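Structural protein ORF273 (Acidianus two-tailed virus, PDB 4ART) is a structural protein of the virion of an archaeal virus, thermo- and acid-stable and with a new fold, whose precise role is not established. Local coordinates at residues Q153-N158 and R256-I261. Residues are numbered along the deposited sequence; the frame is centred on the assembly and turned at random.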
loop_
_atom_site.group_PDB
_atom_site.type_symbol
_atom_site.label_atom_id
_atom_site.label_comp_id
_atom_site.label_asym_id
_atom_site.label_seq_id
_atom_site.Cartn_x
_atom_site.Cartn_y
_atom_site.Cartn_z
ATOM N N GLN A 153 -19.562 1.853 -9.970
ATOM C CA GLN A 153 -20.175 0.621 -10.453
ATOM C C GLN A 153 -20.556 -0.320 -9.302
ATOM O O GLN A 153 -21.692 -0.797 -9.276
ATOM C CB GLN A 153 -19.248 -0.130 -11.424
ATOM C CG GLN A 153 -18.667 0.660 -12.594
ATOM C CD GLN A 153 -18.008 -0.291 -13.565
ATOM O OE1 GLN A 153 -18.676 -1.021 -14.299
ATOM N NE2 GLN A 153 -16.681 -0.354 -13.551
ATOM N N TYR A 154 -19.596 -0.644 -8.395
ATOM C CA TYR A 154 -19.839 -1.596 -7.309
ATOM C C TYR A 154 -19.240 -1.216 -5.977
ATOM O O TYR A 154 -18.265 -0.469 -5.909
ATOM C CB TYR A 154 -19.346 -3.012 -7.690
ATOM C CG TYR A 154 -19.753 -3.467 -9.074
ATOM C CD1 TYR A 154 -21.063 -3.878 -9.342
ATOM C CD2 TYR A 154 -18.830 -3.512 -10.115
ATOM C CE1 TYR A 154 -21.441 -4.324 -10.614
ATOM C CE2 TYR A 154 -19.201 -3.932 -11.396
ATOM C CZ TYR A 154 -20.506 -4.350 -11.637
ATOM O OH TYR A 154 -20.884 -4.766 -12.894
ATOM N N LEU A 155 -19.820 -1.782 -4.912
ATOM C CA LEU A 155 -19.353 -1.672 -3.536
ATOM C C LEU A 155 -19.328 -3.055 -2.933
ATOM O O LEU A 155 -20.247 -3.832 -3.139
ATOM C CB LEU A 155 -20.252 -0.719 -2.686
ATOM C CG LEU A 155 -20.051 -0.709 -1.142
ATOM C CD1 LEU A 155 -18.666 -0.212 -0.743
ATOM C CD2 LEU A 155 -21.121 0.109 -0.445
ATOM N N ALA A 156 -18.241 -3.373 -2.225
ATOM C CA ALA A 156 -18.082 -4.610 -1.480
ATOM C C ALA A 156 -17.663 -4.218 -0.075
ATOM O O ALA A 156 -16.786 -3.377 0.106
ATOM C CB ALA A 156 -17.037 -5.502 -2.113
ATOM N N VAL A 157 -18.366 -4.744 0.912
ATOM C CA VAL A 157 -18.094 -4.426 2.307
ATOM C C VAL A 157 -17.673 -5.756 2.958
ATOM O O VAL A 157 -18.447 -6.720 2.929
ATOM C CB VAL A 157 -19.338 -3.819 3.014
ATOM C CG1 VAL A 157 -19.021 -3.453 4.465
ATOM C CG2 VAL A 157 -19.925 -2.627 2.255
ATOM N N ASN A 158 -16.463 -5.788 3.533
ATOM C CA ASN A 158 -15.875 -6.948 4.235
ATOM C C ASN A 158 -15.746 -6.645 5.716
ATOM O O ASN A 158 -15.031 -5.729 6.083
ATOM C CB ASN A 158 -14.483 -7.293 3.648
ATOM C CG ASN A 158 -14.576 -7.873 2.258
ATOM O OD1 ASN A 158 -15.396 -8.713 1.983
ATOM N ND2 ASN A 158 -14.017 -7.208 1.272
ATOM N N ARG A 256 -28.451 6.302 -9.492
ATOM C CA ARG A 256 -28.196 7.154 -8.319
ATOM C C ARG A 256 -28.332 6.503 -6.907
ATOM O O ARG A 256 -28.357 7.222 -5.904
ATOM C CB ARG A 256 -28.831 8.572 -8.441
ATOM C CG ARG A 256 -30.321 8.693 -8.061
ATOM C CD ARG A 256 -30.918 10.078 -8.291
ATOM N NE ARG A 256 -32.357 9.989 -8.541
ATOM C CZ ARG A 256 -33.305 10.131 -7.618
ATOM N NH1 ARG A 256 -32.982 10.418 -6.363
ATOM N NH2 ARG A 256 -34.583 10.000 -7.944
ATOM N N TRP A 257 -28.339 5.150 -6.830
ATOM C CA TRP A 257 -28.432 4.408 -5.563
ATOM C C TRP A 257 -27.662 3.093 -5.620
ATOM O O TRP A 257 -27.508 2.512 -6.701
ATOM C CB TRP A 257 -29.901 4.039 -5.240
ATOM C CG TRP A 257 -30.880 5.169 -5.205
ATOM C CD1 TRP A 257 -31.855 5.439 -6.124
ATOM C CD2 TRP A 257 -31.026 6.143 -4.164
ATOM N NE1 TRP A 257 -32.588 6.534 -5.728
ATOM C CE2 TRP A 257 -32.095 6.992 -4.531
ATOM C CE3 TRP A 257 -30.350 6.390 -2.955
ATOM C CZ2 TRP A 257 -32.505 8.071 -3.730
ATOM C CZ3 TRP A 257 -30.749 7.461 -2.168
ATOM C CH2 TRP A 257 -31.828 8.275 -2.545
ATOM N N PHE A 258 -27.264 2.571 -4.443
ATOM C CA PHE A 258 -26.684 1.229 -4.350
ATOM C C PHE A 258 -27.834 0.267 -4.189
ATOM O O PHE A 258 -28.783 0.556 -3.456
ATOM C CB PHE A 258 -25.742 1.075 -3.151
ATOM C CG PHE A 258 -24.348 1.577 -3.396
ATOM C CD1 PHE A 258 -23.551 1.010 -4.384
ATOM C CD2 PHE A 258 -23.821 2.602 -2.626
ATOM C CE1 PHE A 258 -22.257 1.489 -4.619
ATOM C CE2 PHE A 258 -22.532 3.075 -2.857
ATOM C CZ PHE A 258 -21.753 2.514 -3.847
ATOM N N ASN A 259 -27.767 -0.863 -4.894
ATOM C CA ASN A 259 -28.755 -1.943 -4.849
ATOM C C ASN A 259 -27.990 -3.237 -4.514
ATOM O O ASN A 259 -26.932 -3.496 -5.103
ATOM C CB ASN A 259 -29.506 -2.057 -6.191
ATOM C CG ASN A 259 -30.232 -3.368 -6.395
ATOM O OD1 ASN A 259 -31.095 -3.773 -5.597
ATOM N ND2 ASN A 259 -29.884 -4.072 -7.469
ATOM N N LYS A 260 -28.528 -4.034 -3.566
ATOM C CA LYS A 260 -27.945 -5.294 -3.096
ATOM C C LYS A 260 -27.669 -6.213 -4.278
ATOM O O LYS A 260 -28.420 -6.215 -5.249
ATOM C CB LYS A 260 -28.931 -6.034 -2.170
ATOM C CG LYS A 260 -29.104 -5.485 -0.757
ATOM C CD LYS A 260 -30.485 -5.938 -0.193
ATOM C CE LYS A 260 -30.714 -5.739 1.295
ATOM N NZ LYS A 260 -30.523 -4.327 1.724
ATOM N N ILE A 261 -26.588 -6.977 -4.206
ATOM C CA ILE A 261 -26.257 -7.964 -5.222
ATOM C C ILE A 261 -25.468 -9.103 -4.542
ATOM O O ILE A 261 -24.774 -8.852 -3.549
ATOM C CB ILE A 261 -25.526 -7.323 -6.463
ATOM C CG1 ILE A 261 -25.558 -8.262 -7.701
ATOM C CG2 ILE A 261 -24.123 -6.828 -6.145
ATOM C CD1 ILE A 261 -24.756 -7.764 -8.980
#
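Leu155 meets the ring of Phe258 in two places, both on one face. Its CB, 3.6 Å from Phe258 CE1 and 3.7 Å from Phe258 CZ, lies over the CE1-CZ rim, while its CD2 methyl lies nearer the middle. That methyl is a CH-pi partner: Leu155 CD2 stands 4.2 Å from the centroid of the Phe258 ring, only 14° off the ring normal, and the two side chains cross at about a right angle. A chi1 of 169° turns CG away from the leucine's N, and the second torsion leaves CD2 extended, trans to CA, where it lies over the ring. Phe258 swings CG anti to its carbonyl carbon (chi1 -83°), which sends CE1 and CZ across to strand 154-161. The backbone shares in the packing, since Tyr154 C approaches Phe258 CE1 obliquely at 4.3 Å.

No hydrogen bond links the two segments, and their nearest CA atoms, of Leu155 and Phe258, are 7.9 Å apart. Strand 247-253 runs between them in the mixed sheet: the backbones of Leu155 and Tyr251 are hydrogen-bonded, Tyr251 also touches the Phe258 side chain, and Trp253 meets the phenylalanine ring edge-to-face. Ile39 and Ile43 of helix 23-44 pack on Phe258 too, while Glu40 OE2 accepts a hydrogen bond from Phe258 N. The phenylalanine thus reaches over the intervening strand, joining the edge strand 258-261 to the sheet interior beneath the helix. With both residues buried and nothing but apolar surface and ring electrons between their side chains, the attraction here is dispersive and hydrophobic, and should depend little on acidity.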